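Local coordinates for protein bifunctional endo-1,4-beta-xylanase A (Neocallimastix patriciarum, PDB 2VG9) that hydrolyses internal beta-1,4-xylosidic bonds of xylan as a family 11 endo-xylanase, here in a loop-swapped engineered form, at residues I73-A78 with L212-T217. Residues are numbered along the deposited sequence; the frame is centred on the assembly and turned at random.
Sequences IGLDYA and LDVYTT
Asp76 O is the best-held polar atom: it takes one N-H, that of Asp213 N, 2.8 Å from Asp76 O and nearly along its C=O axis, plus a CA-H from Leu212, while Leu212 CD1 lies against it. Asp213 O returns the pattern, accepting Asp76 N, 2.9 Å from Asp213 O, and the CA-H of Leu75. Two residues along, Gly74 and Tyr215 form the second hydrogen-bonded pair, N to O in both directions; the bond from Tyr215 N to Gly74 O is the straighter, 165° at the hydrogen. Strands 73-78 and 212-216 thus run antiparallel, neighbours in the sheet of the GH11 beta-jelly roll, with 169-173 bordering 73-78 on its other side. The Tyr215 ring, its CG in the crowded position between backbone N and carbonyl carbon (chi1 65°), leans across the neighbouring strand. Gly74 has no side chain, so the ring settles directly on its CA, 3.9 Å from the centroid, a CH-pi contact. Asp76 OD2 meets the ring edge in plane, 3.6 Å from Tyr215 CE2, and His171 also touches both side chains. On the face bearing Ile73, Leu75 and Tyr77 the contact is apolar. Ile73 CG1 and Thr216 CG2 lie side by side, 3.6 Å apart. Leu212 CD1 reaches obliquely toward Leu75 CG and also meets Tyr77 CB, whereas Leu75 CD1 runs alongside Val214 CG2, 3.9 Å away. Val194 of strand 190-200, in the second sheet, covers both Leu75 and Val214; Tyr77 OH hydrogen-bonds to Glu116 OE1. Asp76 OD2 and Asp213 OD2 stand 4.6 Å apart, like charges that may raise one carboxylate's pKa. The chemistry therefore differs by face: aliphatic branches join the strands to the core between the sheets, while on the other the Asp76 carboxylate meets the edge of an aromatic ring laid on glycine, with the Asp213 carboxylate nearby.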
loop_
_atom_site.group_PDB
_atom_site.type_symbol
_atom_site.label_atom_id
_atom_site.label_comp_id
_atom_site.label_asym_id
_atom_site.label_seq_id
_atom_site.Cartn_x
_atom_site.Cartn_y
_atom_site.Cartn_z
ATOM N N ILE A 73 -2.068 -3.663 15.727
ATOM C CA ILE A 73 -2.758 -3.596 14.429
ATOM C C ILE A 73 -2.316 -4.845 13.675
ATOM O O ILE A 73 -1.126 -5.048 13.454
ATOM C CB ILE A 73 -2.454 -2.300 13.622
ATOM C CG1 ILE A 73 -2.785 -1.027 14.427
ATOM C CG2 ILE A 73 -3.211 -2.323 12.219
ATOM C CD1 ILE A 73 -2.296 0.298 13.717
ATOM N N GLY A 74 -3.277 -5.705 13.344
ATOM C CA GLY A 74 -2.985 -6.921 12.578
ATOM C C GLY A 74 -3.542 -6.850 11.160
ATOM O O GLY A 74 -4.603 -6.235 10.922
ATOM N N LEU A 75 -2.829 -7.461 10.214
ATOM C CA LEU A 75 -3.358 -7.645 8.854
ATOM C C LEU A 75 -3.034 -9.067 8.423
ATOM O O LEU A 75 -1.866 -9.474 8.453
ATOM C CB LEU A 75 -2.807 -6.602 7.844
ATOM C CG LEU A 75 -3.338 -6.624 6.371
ATOM C CD1 LEU A 75 -3.298 -5.237 5.733
ATOM C CD2 LEU A 75 -2.536 -7.582 5.475
ATOM N N ASP A 76 -4.072 -9.802 8.013
ATOM C CA ASP A 76 -3.915 -11.169 7.546
ATOM C C ASP A 76 -4.424 -11.174 6.132
ATOM O O ASP A 76 -5.457 -10.580 5.863
ATOM C CB ASP A 76 -4.748 -12.128 8.393
ATOM C CG ASP A 76 -4.288 -12.192 9.821
ATOM O OD1 ASP A 76 -3.129 -12.496 10.045
ATOM O OD2 ASP A 76 -5.094 -11.937 10.740
ATOM N N TYR A 77 -3.698 -11.813 5.230
ATOM C CA TYR A 77 -4.055 -11.803 3.818
ATOM C C TYR A 77 -3.672 -13.138 3.158
ATOM O O TYR A 77 -2.772 -13.853 3.622
ATOM C CB TYR A 77 -3.398 -10.589 3.099
ATOM C CG TYR A 77 -1.898 -10.753 2.857
ATOM C CD1 TYR A 77 -1.404 -11.034 1.570
ATOM C CD2 TYR A 77 -0.991 -10.639 3.912
ATOM C CE1 TYR A 77 0.007 -11.218 1.346
ATOM C CE2 TYR A 77 0.403 -10.815 3.718
ATOM C CZ TYR A 77 0.881 -11.111 2.434
ATOM O OH TYR A 77 2.211 -11.272 2.284
ATOM N N ALA A 78 -4.395 -13.499 2.103
ATOM C CA ALA A 78 -3.961 -14.571 1.181
ATOM C C ALA A 78 -4.359 -14.141 -0.233
ATOM O O ALA A 78 -5.510 -13.728 -0.451
ATOM C CB ALA A 78 -4.599 -15.934 1.541
ATOM N N LEU A 212 -8.541 -11.158 3.303
ATOM C CA LEU A 212 -7.976 -9.902 3.797
ATOM C C LEU A 212 -8.709 -9.487 5.048
ATOM O O LEU A 212 -9.901 -9.239 5.016
ATOM C CB LEU A 212 -8.026 -8.776 2.749
ATOM C CG LEU A 212 -7.410 -7.453 3.194
ATOM C CD1 LEU A 212 -6.029 -7.649 3.781
ATOM C CD2 LEU A 212 -7.367 -6.464 1.996
ATOM N N ASP A 213 -7.978 -9.414 6.144
ATOM C CA ASP A 213 -8.568 -9.001 7.417
ATOM C C ASP A 213 -7.637 -7.947 7.981
ATOM O O ASP A 213 -6.426 -8.125 7.973
ATOM C CB ASP A 213 -8.627 -10.185 8.389
ATOM C CG ASP A 213 -9.562 -9.943 9.574
ATOM O OD1 ASP A 213 -10.256 -8.915 9.639
ATOM O OD2 ASP A 213 -9.598 -10.822 10.455
ATOM N N VAL A 214 -8.216 -6.844 8.431
ATOM C CA VAL A 214 -7.453 -5.751 9.071
ATOM C C VAL A 214 -8.155 -5.473 10.389
ATOM O O VAL A 214 -9.384 -5.329 10.411
ATOM C CB VAL A 214 -7.420 -4.471 8.192
ATOM C CG1 VAL A 214 -6.452 -3.439 8.787
ATOM C CG2 VAL A 214 -6.994 -4.798 6.762
ATOM N N TYR A 215 -7.410 -5.445 11.487
ATOM C CA TYR A 215 -8.013 -5.191 12.802
ATOM C C TYR A 215 -7.063 -4.461 13.789
ATOM O O TYR A 215 -5.826 -4.449 13.608
ATOM C CB TYR A 215 -8.499 -6.510 13.417
ATOM C CG TYR A 215 -7.376 -7.494 13.746
ATOM C CD1 TYR A 215 -6.785 -7.503 15.025
ATOM C CD2 TYR A 215 -6.903 -8.392 12.786
ATOM C CE1 TYR A 215 -5.752 -8.357 15.336
ATOM C CE2 TYR A 215 -5.865 -9.288 13.101
ATOM C CZ TYR A 215 -5.298 -9.253 14.370
ATOM O OH TYR A 215 -4.282 -10.103 14.715
ATOM N N THR A 216 -7.650 -3.883 14.843
ATOM C CA THR A 216 -6.876 -3.312 15.956
ATOM C C THR A 216 -7.430 -3.787 17.271
ATOM O O THR A 216 -8.655 -3.849 17.432
ATOM C CB THR A 216 -7.033 -1.798 16.111
ATOM O OG1 THR A 216 -7.564 -1.200 14.928
ATOM C CG2 THR A 216 -5.734 -1.163 16.551
ATOM N N THR A 217 -6.540 -4.083 18.211
ATOM C CA THR A 217 -6.921 -4.475 19.577
ATOM C C THR A 217 -6.200 -3.576 20.593
ATOM O O THR A 217 -5.324 -2.757 20.217
ATOM C CB THR A 217 -6.543 -5.933 19.868
ATOM O OG1 THR A 217 -5.117 -6.028 19.904
ATOM C CG2 THR A 217 -7.045 -6.872 18.787
#